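Local coordinates for probable transcriptional regulator, TetR family protein (Rhodococcus sp., PDB 3BJB) that probably binds regulatory DNA as a dimeric TetR-family transcription factor and so controls gene expression, at residues I32-E37 with M45-K50; A72-Q77 with T118-S123; N101-A106 with Q168-V173; I174-C177 with R181-I184. All coordinates share one frame; numbering follows the deposited sequence.

In the fold
From the N terminus, interaction 1 comes first. It closes the short connection between helix 22-37 and helix 45-51, which lies in the predicted helix-turn-helix. Interaction 2 opens next, on helix 66-86, and closes 41 residues later on helix 114-126. Interaction 3 starts between those two segments, on helix 95-111, and ends on helix 157-179, so 2 and 3 cross along the chain. Interaction 4 follows in series and closes the tight turn into helix 184-198. Ile32 of interaction 1 packs on Val73 of interaction 2, and Ile121 of interaction 2 on Phe171 of interaction 3. Interactions 3 and 4 share helix 157-179, and both reach the second subunit.

Interaction 1 (I32-E37 with M45-K50); sequences IELATE and MHEVAK
The flat carboxylate of Glu47 is not the part that meets Leu34; the CG methylene beneath it is. The two side chains cross at about a right angle. Leu34 CD1 lies 3.7 Å from Glu47 CG, and the same methyl comes within 4.2 Å of Val48 N, so it rests against the backbone of helix 45-51. The approach of the other methyl, CD2, is too short to be trusted. Glu47 CG stands anti to its backbone N (chi1 176°), which brings the methylene toward Leu34. The carboxylate makes a weak, long ion pair with Arg51, which also forms a salt bridge with Glu37. Arg51 probably eases the like charges of Glu37 OE2 and Glu47 OE2, 6.1 Å apart. Replacing Leu34 by alanine would probably leave the Glu47 methylene and the Val48 backbone without their apolar cover, opening a gap between the helices. Leu34 also touches Val43 in the connecting loop, and Val48 packs on Leu59 of helix 56-62. Helices 45-51 and 56-62 lie in the predicted helix-turn-helix, and helix 22-37 packs against it, as in the three-helix DNA-binding domain of TetR regulators.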
# COMPACT_ATOMS: atom_id res chain seq x y z
N ILE B 32 -2.81 18.17 -10.16
CA ILE B 32 -2.26 18.45 -8.83
C ILE B 32 -3.15 19.35 -7.94
O ILE B 32 -3.41 19.00 -6.78
CB ILE B 32 -0.80 18.98 -8.90
CG1 ILE B 32 0.15 17.87 -9.35
CG2 ILE B 32 -0.33 19.56 -7.55
CD1 ILE B 32 1.38 18.37 -10.05
N GLU B 33 -3.62 20.48 -8.47
CA GLU B 33 -4.56 21.37 -7.77
C GLU B 33 -5.88 20.71 -7.40
O GLU B 33 -6.43 20.96 -6.32
CB GLU B 33 -4.95 22.58 -8.62
CG GLU B 33 -3.98 23.01 -9.67
CD GLU B 33 -4.14 24.48 -9.97
OE1 GLU B 33 -4.98 24.82 -10.85
OE2 GLU B 33 -3.47 25.29 -9.30
N LEU B 34 -6.42 19.89 -8.30
CA LEU B 34 -7.69 19.26 -7.97
C LEU B 34 -7.54 18.19 -6.90
O LEU B 34 -8.34 18.12 -5.97
CB LEU B 34 -8.41 18.77 -9.22
CG LEU B 34 -9.10 20.00 -9.81
CD1 LEU B 34 -8.72 20.32 -11.29
CD2 LEU B 34 -10.60 19.88 -9.59
N ALA B 35 -6.47 17.41 -6.99
CA ALA B 35 -6.22 16.40 -5.98
C ALA B 35 -5.82 17.10 -4.70
O ALA B 35 -5.96 16.51 -3.64
CB ALA B 35 -5.14 15.45 -6.43
N THR B 36 -5.33 18.34 -4.80
CA THR B 36 -5.01 19.13 -3.60
C THR B 36 -6.28 19.65 -2.92
O THR B 36 -6.31 19.79 -1.69
CB THR B 36 -3.97 20.26 -3.84
OG1 THR B 36 -2.66 19.68 -3.99
CG2 THR B 36 -3.91 21.25 -2.68
N GLU B 37 -7.33 19.88 -3.69
CA GLU B 37 -8.54 20.45 -3.14
C GLU B 37 -9.62 19.43 -2.76
O GLU B 37 -10.53 19.73 -2.00
CB GLU B 37 -9.11 21.51 -4.09
CG GLU B 37 -8.07 22.54 -4.52
CD GLU B 37 -8.40 23.29 -5.83
OE1 GLU B 37 -7.73 24.32 -6.11
OE2 GLU B 37 -9.31 22.87 -6.59
N MSE B 45 -12.22 13.96 -14.67
CA MSE B 45 -11.44 14.21 -15.85
C MSE B 45 -11.86 15.48 -16.57
O MSE B 45 -11.02 16.21 -17.08
CB MSE B 45 -11.51 12.99 -16.76
CG MSE B 45 -10.86 11.77 -16.12
SE MSE B 45 -8.90 12.02 -15.92
CE MSE B 45 -8.34 11.53 -17.73
N HIS B 46 -13.16 15.75 -16.56
CA HIS B 46 -13.70 16.93 -17.25
C HIS B 46 -13.29 18.27 -16.58
O HIS B 46 -13.14 19.29 -17.26
CB HIS B 46 -15.22 16.82 -17.50
CG HIS B 46 -16.06 17.09 -16.30
ND1 HIS B 46 -16.64 18.33 -16.06
CD2 HIS B 46 -16.41 16.30 -15.25
CE1 HIS B 46 -17.30 18.28 -14.92
NE2 HIS B 46 -17.19 17.06 -14.41
N GLU B 47 -13.08 18.25 -15.26
CA GLU B 47 -12.54 19.42 -14.55
C GLU B 47 -11.02 19.62 -14.81
O GLU B 47 -10.58 20.74 -15.11
CB GLU B 47 -12.93 19.40 -13.06
CG GLU B 47 -12.33 20.55 -12.19
CD GLU B 47 -12.77 22.00 -12.59
OE1 GLU B 47 -13.36 22.20 -13.68
OE2 GLU B 47 -12.50 22.94 -11.79
N VAL B 48 -10.22 18.55 -14.74
CA VAL B 48 -8.81 18.59 -15.22
C VAL B 48 -8.74 19.16 -16.66
O VAL B 48 -7.88 19.99 -16.96
CB VAL B 48 -8.06 17.19 -15.13
CG1 VAL B 48 -6.59 17.30 -15.57
CG2 VAL B 48 -8.12 16.56 -13.72
N ALA B 49 -9.65 18.73 -17.53
CA ALA B 49 -9.64 19.23 -18.90
C ALA B 49 -9.92 20.74 -18.92
O ALA B 49 -9.22 21.50 -19.59
CB ALA B 49 -10.64 18.48 -19.75
N LYS B 50 -10.94 21.15 -18.16
CA LYS B 50 -11.28 22.56 -17.97
C LYS B 50 -10.16 23.40 -17.30
O LYS B 50 -10.02 24.58 -17.58
CB LYS B 50 -12.62 22.71 -17.22
CG LYS B 50 -12.93 24.17 -16.88
CD LYS B 50 -14.26 24.44 -16.21
CE LYS B 50 -14.45 25.99 -16.17
NZ LYS B 50 -15.77 26.53 -15.72

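Interaction 2 (A72-Q77 with T118-S123); sequences AVMVDQ and TAMIQS
Met120 packs against Val73, Met74 and Gln77, where helix 114-126 crosses helix 66-86. In the TetR fold, helix 66-86 is the long helix that leads from the helix-turn-helix into the C-terminal helical core. The short axes pass 9.4 Å apart at a signed crossing angle of -113°. Both methionines are modelled as selenomethionine. The selenium of Met120 is the centre of the first shell: Met74 CE comes to 3.6 Å from Met120 SE, and Val73 CG1 to 3.8 Å from the same atom. The two methionine chains cross at about a right angle. Met74 bends at chi2 (95°) and chi3 (-71°), which turns its CE back to the end of Met120. Its own selenium, Met74 SE, lies 4.0 Å from Met120 CB, so each long chain packs on the other. The contact is wholly apolar at its centre. Further out, Val73 packs on Ala31 and Ile32 of helix 22-37, and Met74 on Val138 of helix 134-150. Gln77 OE1 accepts a weak hydrogen bond from Arg113. Gln77 contributes its own methylene to the contact, with CG 4.0 Å from Met120 SE.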
# COMPACT_ATOMS: atom_id res chain seq x y z
N ALA B 72 1.22 9.31 -13.79
CA ALA B 72 2.08 10.30 -14.44
C ALA B 72 2.37 11.47 -13.50
O ALA B 72 3.45 12.04 -13.57
CB ALA B 72 1.46 10.80 -15.74
N VAL B 73 1.41 11.86 -12.64
CA VAL B 73 1.65 12.95 -11.68
C VAL B 73 2.72 12.50 -10.70
O VAL B 73 3.66 13.23 -10.47
CB VAL B 73 0.38 13.43 -10.92
CG1 VAL B 73 0.74 14.16 -9.65
CG2 VAL B 73 -0.47 14.35 -11.79
N MSE B 74 2.57 11.30 -10.15
CA MSE B 74 3.57 10.67 -9.29
C MSE B 74 5.01 10.63 -9.90
O MSE B 74 5.98 11.01 -9.26
CB MSE B 74 3.09 9.27 -8.94
CG MSE B 74 4.10 8.42 -8.22
SE MSE B 74 3.92 8.48 -6.28
CE MSE B 74 4.55 10.30 -5.95
N VAL B 75 5.12 10.17 -11.15
CA VAL B 75 6.40 10.10 -11.87
C VAL B 75 7.05 11.48 -11.99
O VAL B 75 8.27 11.63 -11.74
CB VAL B 75 6.20 9.45 -13.27
CG1 VAL B 75 7.34 9.76 -14.23
CG2 VAL B 75 6.01 7.95 -13.12
N ASP B 76 6.24 12.49 -12.36
CA ASP B 76 6.69 13.89 -12.37
C ASP B 76 7.16 14.35 -10.98
O ASP B 76 8.13 15.10 -10.86
CB ASP B 76 5.58 14.81 -12.88
CG ASP B 76 5.94 16.30 -12.77
OD1 ASP B 76 6.84 16.78 -13.52
OD2 ASP B 76 5.29 16.99 -11.94
N GLN B 77 6.49 13.88 -9.93
CA GLN B 77 6.77 14.32 -8.57
C GLN B 77 7.96 13.62 -7.95
O GLN B 77 8.62 14.15 -7.06
CB GLN B 77 5.53 14.15 -7.69
CG GLN B 77 4.49 15.19 -8.02
CD GLN B 77 4.74 16.45 -7.28
OE1 GLN B 77 4.86 16.43 -6.04
NE2 GLN B 77 4.84 17.57 -8.00
N THR B 118 -2.26 10.99 -1.09
CA THR B 118 -3.22 9.93 -1.09
C THR B 118 -3.67 9.60 -2.50
O THR B 118 -3.70 8.42 -2.88
CB THR B 118 -4.39 10.37 -0.26
OG1 THR B 118 -3.90 10.73 1.04
CG2 THR B 118 -5.43 9.33 -0.16
N ALA B 119 -4.01 10.59 -3.32
CA ALA B 119 -4.38 10.24 -4.69
C ALA B 119 -3.26 9.58 -5.51
O ALA B 119 -3.53 8.77 -6.40
CB ALA B 119 -4.91 11.45 -5.43
N MSE B 120 -2.00 9.91 -5.22
CA MSE B 120 -0.93 9.34 -6.01
C MSE B 120 -0.61 7.94 -5.57
O MSE B 120 -0.40 7.06 -6.39
CB MSE B 120 0.33 10.19 -5.96
CG MSE B 120 0.16 11.63 -6.45
SE MSE B 120 1.87 12.62 -6.42
CE MSE B 120 2.23 12.63 -4.50
N ILE B 121 -0.54 7.76 -4.26
CA ILE B 121 -0.35 6.48 -3.63
C ILE B 121 -1.52 5.52 -4.00
O ILE B 121 -1.29 4.39 -4.46
CB ILE B 121 -0.26 6.65 -2.09
CG1 ILE B 121 0.83 7.67 -1.70
CG2 ILE B 121 -0.15 5.30 -1.36
CD1 ILE B 121 2.24 7.17 -1.70
N GLN B 122 -2.77 5.95 -3.84
CA GLN B 122 -3.83 4.99 -4.14
C GLN B 122 -3.78 4.61 -5.56
O GLN B 122 -3.93 3.44 -5.88
CB GLN B 122 -5.21 5.47 -3.78
CG GLN B 122 -5.43 5.39 -2.32
CD GLN B 122 -6.74 6.05 -1.90
OE1 GLN B 122 -7.72 6.10 -2.69
NE2 GLN B 122 -6.76 6.56 -0.66
N SER B 123 -3.52 5.58 -6.43
CA SER B 123 -3.39 5.32 -7.86
C SER B 123 -2.33 4.30 -8.19
O SER B 123 -2.56 3.43 -8.99
CB SER B 123 -3.14 6.62 -8.60
OG SER B 123 -4.37 7.23 -8.94

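Interaction 3 (N101-A106 with Q168-V173); sequences NVLVRA and QLWFGV
Trp170 NE1 hydrogen-bonds to the hydroxyl of Thr107, and that same OG1 also bonds to Leu103 O. Two bonds therefore grip one hydroxyl: the indole N-H can only donate to it, and the carbonyl can only accept from it. This ties the indole N-H to helix 95-111 and probably limits the ring's rotation. Leu103 makes an apolar contact over the ring. Its CG sits over one face of the five-membered ring, 4.0 Å from the ring centroid and 17° off the normal, a CH-pi contact. The nearest ring atom is Trp170 CD1, 3.8 Å from Leu103 CG. The indole reaches across because its CG is anti to the backbone N (chi1 176°). The contact belongs to the C-terminal helical core of the TetR fold, where Phe142 of helix 134-150 meets the indole with planes at about 35°. Ile191 of helix 184-198 touches both Leu103 and Trp170. A phenylalanine in place of Trp170 would probably leave Thr107 OG1 without its donor and open a gap beside Ala106. On helix 157-179, Leu169 and Val173 pack on Gln168 of the second subunit. At the far ring of the indole, Ala106 CB approaches obliquely, 3.8 Å from Trp170 CZ2.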
# COMPACT_ATOMS: atom_id res chain seq x y z
N ASN B 101 18.09 9.25 4.01
CA ASN B 101 17.85 10.69 3.85
C ASN B 101 16.89 11.04 2.70
O ASN B 101 16.16 12.03 2.78
CB ASN B 101 19.15 11.50 3.70
CG ASN B 101 19.98 11.54 4.99
OD1 ASN B 101 21.22 11.50 4.93
ND2 ASN B 101 19.33 11.64 6.15
N VAL B 102 16.92 10.26 1.62
CA VAL B 102 16.00 10.52 0.53
C VAL B 102 14.57 10.15 0.93
O VAL B 102 13.61 10.86 0.60
CB VAL B 102 16.41 9.79 -0.82
CG1 VAL B 102 17.89 9.79 -1.01
CG2 VAL B 102 15.88 8.37 -0.90
N LEU B 103 14.45 9.04 1.66
CA LEU B 103 13.17 8.51 2.06
C LEU B 103 12.52 9.50 3.01
O LEU B 103 11.34 9.81 2.84
CB LEU B 103 13.31 7.10 2.65
CG LEU B 103 12.85 5.89 1.80
CD1 LEU B 103 13.01 6.07 0.29
CD2 LEU B 103 13.54 4.61 2.25
N VAL B 104 13.31 10.03 3.95
CA VAL B 104 12.87 11.06 4.91
C VAL B 104 12.38 12.32 4.19
O VAL B 104 11.32 12.86 4.52
CB VAL B 104 14.00 11.43 5.93
CG1 VAL B 104 13.68 12.69 6.72
CG2 VAL B 104 14.28 10.26 6.88
N ARG B 105 13.16 12.78 3.21
CA ARG B 105 12.75 13.86 2.35
C ARG B 105 11.44 13.63 1.61
O ARG B 105 10.60 14.51 1.58
CB ARG B 105 13.84 14.13 1.31
CG ARG B 105 13.57 15.32 0.43
CD ARG B 105 13.76 16.59 1.21
NE ARG B 105 15.19 16.89 1.36
CZ ARG B 105 15.93 17.44 0.40
NH1 ARG B 105 15.41 17.77 -0.78
NH2 ARG B 105 17.22 17.66 0.64
N ALA B 106 11.27 12.45 1.00
CA ALA B 106 10.04 12.15 0.28
C ALA B 106 8.82 12.02 1.23
O ALA B 106 7.76 12.61 0.98
CB ALA B 106 10.21 10.89 -0.53
N GLN B 168 8.89 -0.82 -1.13
CA GLN B 168 7.65 -1.57 -0.89
C GLN B 168 7.18 -1.34 0.53
O GLN B 168 6.15 -0.70 0.74
CB GLN B 168 7.77 -3.07 -1.26
CG GLN B 168 7.00 -3.47 -2.57
CD GLN B 168 5.74 -2.57 -2.87
OE1 GLN B 168 4.60 -2.92 -2.51
NE2 GLN B 168 5.97 -1.41 -3.52
N LEU B 169 7.97 -1.82 1.49
CA LEU B 169 7.82 -1.45 2.89
C LEU B 169 7.56 0.06 3.10
O LEU B 169 6.81 0.44 4.00
CB LEU B 169 9.04 -1.89 3.67
CG LEU B 169 9.17 -1.50 5.14
CD1 LEU B 169 7.90 -1.68 5.90
CD2 LEU B 169 10.22 -2.40 5.75
N TRP B 170 8.14 0.91 2.28
CA TRP B 170 8.05 2.33 2.50
C TRP B 170 6.66 2.82 2.15
O TRP B 170 6.02 3.47 2.97
CB TRP B 170 9.10 3.07 1.68
CG TRP B 170 8.97 4.53 1.82
CD1 TRP B 170 9.25 5.28 2.92
CD2 TRP B 170 8.53 5.44 0.82
NE1 TRP B 170 9.01 6.58 2.67
CE2 TRP B 170 8.57 6.72 1.38
CE3 TRP B 170 8.11 5.28 -0.51
CZ2 TRP B 170 8.20 7.87 0.68
CZ3 TRP B 170 7.74 6.42 -1.23
CH2 TRP B 170 7.79 7.71 -0.62
N PHE B 171 6.21 2.48 0.94
CA PHE B 171 4.84 2.77 0.50
C PHE B 171 3.83 2.38 1.55
O PHE B 171 2.87 3.09 1.76
CB PHE B 171 4.50 2.05 -0.81
CG PHE B 171 4.63 2.91 -2.01
CD1 PHE B 171 3.51 3.31 -2.73
CD2 PHE B 171 5.90 3.35 -2.44
CE1 PHE B 171 3.65 4.13 -3.86
CE2 PHE B 171 6.06 4.17 -3.59
CZ PHE B 171 4.94 4.56 -4.29
N GLY B 172 4.05 1.25 2.21
CA GLY B 172 3.14 0.80 3.25
C GLY B 172 3.11 1.77 4.42
O GLY B 172 2.03 2.12 4.91
N VAL B 173 4.30 2.23 4.84
CA VAL B 173 4.41 3.08 6.00
C VAL B 173 3.70 4.40 5.75
O VAL B 173 3.00 4.92 6.65
CB VAL B 173 5.89 3.34 6.36
CG1 VAL B 173 5.98 4.21 7.59
CG2 VAL B 173 6.68 1.99 6.51

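Interaction 4 (I174-C177 with R181-I184); sequences IQSC and RVSI
Arg181 lays its guanidinium end against the small side chain of Ser176. Arg181 NH1 lies 3.3 Å from Ser176 CB and approaches it obliquely. Nearer the backbone, Arg181 CB comes to 3.5 Å from Ser176 OG, so the serine touches the chain at its root and at its end. The chain bends at chi3 (-32°), which folds the guanidinium back beside the helix. The charge has a stronger partner: Arg181 NE forms a salt bridge with Asp139 of the second subunit. Arg181 N also hydrogen-bonds to Ser176 O at 3.0 Å. This bond from residue i+5 back to i draws the chain back on the last turn of helix 157-179. The turn leads at once into helix 184-198, whose N-cap is Ser183; its OG makes a weak bond to Asp186 N. In TetR-family dimers the last two helices commonly form the subunit interface, and Ser176 here packs on Gln168 of the second subunit. Val182 packs on the end of helix 157-179. Its CG1 stands between the backbone N and the carbonyl carbon (chi1 75°), which places it 3.8 Å from Cys177 CA. Beyond it, Cys177 SG lies 4.1 Å from Ile184 CB, and both residues also touch Leu111 of helix 95-111.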
# COMPACT_ATOMS: atom_id res chain seq x y z
N ILE B 174 3.89 4.95 4.54
CA ILE B 174 3.23 6.21 4.19
C ILE B 174 1.72 6.04 4.20
O ILE B 174 1.01 6.83 4.81
CB ILE B 174 3.64 6.76 2.81
CG1 ILE B 174 5.14 6.73 2.67
CG2 ILE B 174 3.24 8.22 2.70
CD1 ILE B 174 5.80 7.75 3.54
N GLN B 175 1.24 5.00 3.53
CA GLN B 175 -0.17 4.76 3.38
C GLN B 175 -0.76 4.74 4.78
O GLN B 175 -1.78 5.38 5.08
CB GLN B 175 -0.36 3.39 2.71
CG GLN B 175 -1.45 3.31 1.62
CD GLN B 175 -1.25 2.09 0.67
OE1 GLN B 175 -0.33 1.29 0.85
NE2 GLN B 175 -2.13 1.96 -0.35
N SER B 176 -0.06 4.02 5.64
CA SER B 176 -0.39 3.86 7.03
C SER B 176 -0.45 5.18 7.82
O SER B 176 -1.38 5.42 8.60
CB SER B 176 0.60 2.89 7.63
OG SER B 176 0.49 2.92 9.01
N CYS B 177 0.56 6.01 7.58
CA CYS B 177 0.65 7.37 8.05
C CYS B 177 -0.49 8.29 7.59
O CYS B 177 -1.09 8.99 8.39
CB CYS B 177 1.98 7.95 7.59
SG CYS B 177 2.62 9.22 8.69
N ARG B 181 -2.70 5.60 11.34
CA ARG B 181 -2.31 4.40 12.06
C ARG B 181 -0.97 4.53 12.73
O ARG B 181 -0.75 3.94 13.77
CB ARG B 181 -2.27 3.18 11.13
CG ARG B 181 -3.68 2.59 10.77
CD ARG B 181 -3.66 1.13 10.31
NE ARG B 181 -2.41 0.93 9.60
CZ ARG B 181 -2.15 0.01 8.68
NH1 ARG B 181 -0.91 -0.01 8.13
NH2 ARG B 181 -3.07 -0.88 8.32
N VAL B 182 -0.04 5.26 12.13
CA VAL B 182 1.23 5.53 12.77
C VAL B 182 1.40 7.06 12.84
O VAL B 182 0.86 7.78 12.00
CB VAL B 182 2.38 4.84 12.03
CG1 VAL B 182 2.73 5.55 10.72
CG2 VAL B 182 3.62 4.72 12.92
N SER B 183 2.07 7.56 13.87
CA SER B 183 2.41 8.99 13.91
C SER B 183 3.58 9.24 12.96
O SER B 183 4.16 8.30 12.42
CB SER B 183 2.79 9.43 15.30
OG SER B 183 4.05 8.93 15.60
N ILE B 184 3.94 10.51 12.74
CA ILE B 184 4.95 10.71 11.73
C ILE B 184 6.38 10.42 12.22
O ILE B 184 7.17 9.81 11.49
CB ILE B 184 4.79 11.98 10.78
CG1 ILE B 184 5.97 12.90 10.86
CG2 ILE B 184 3.44 12.71 10.82
CD1 ILE B 184 6.70 12.79 9.62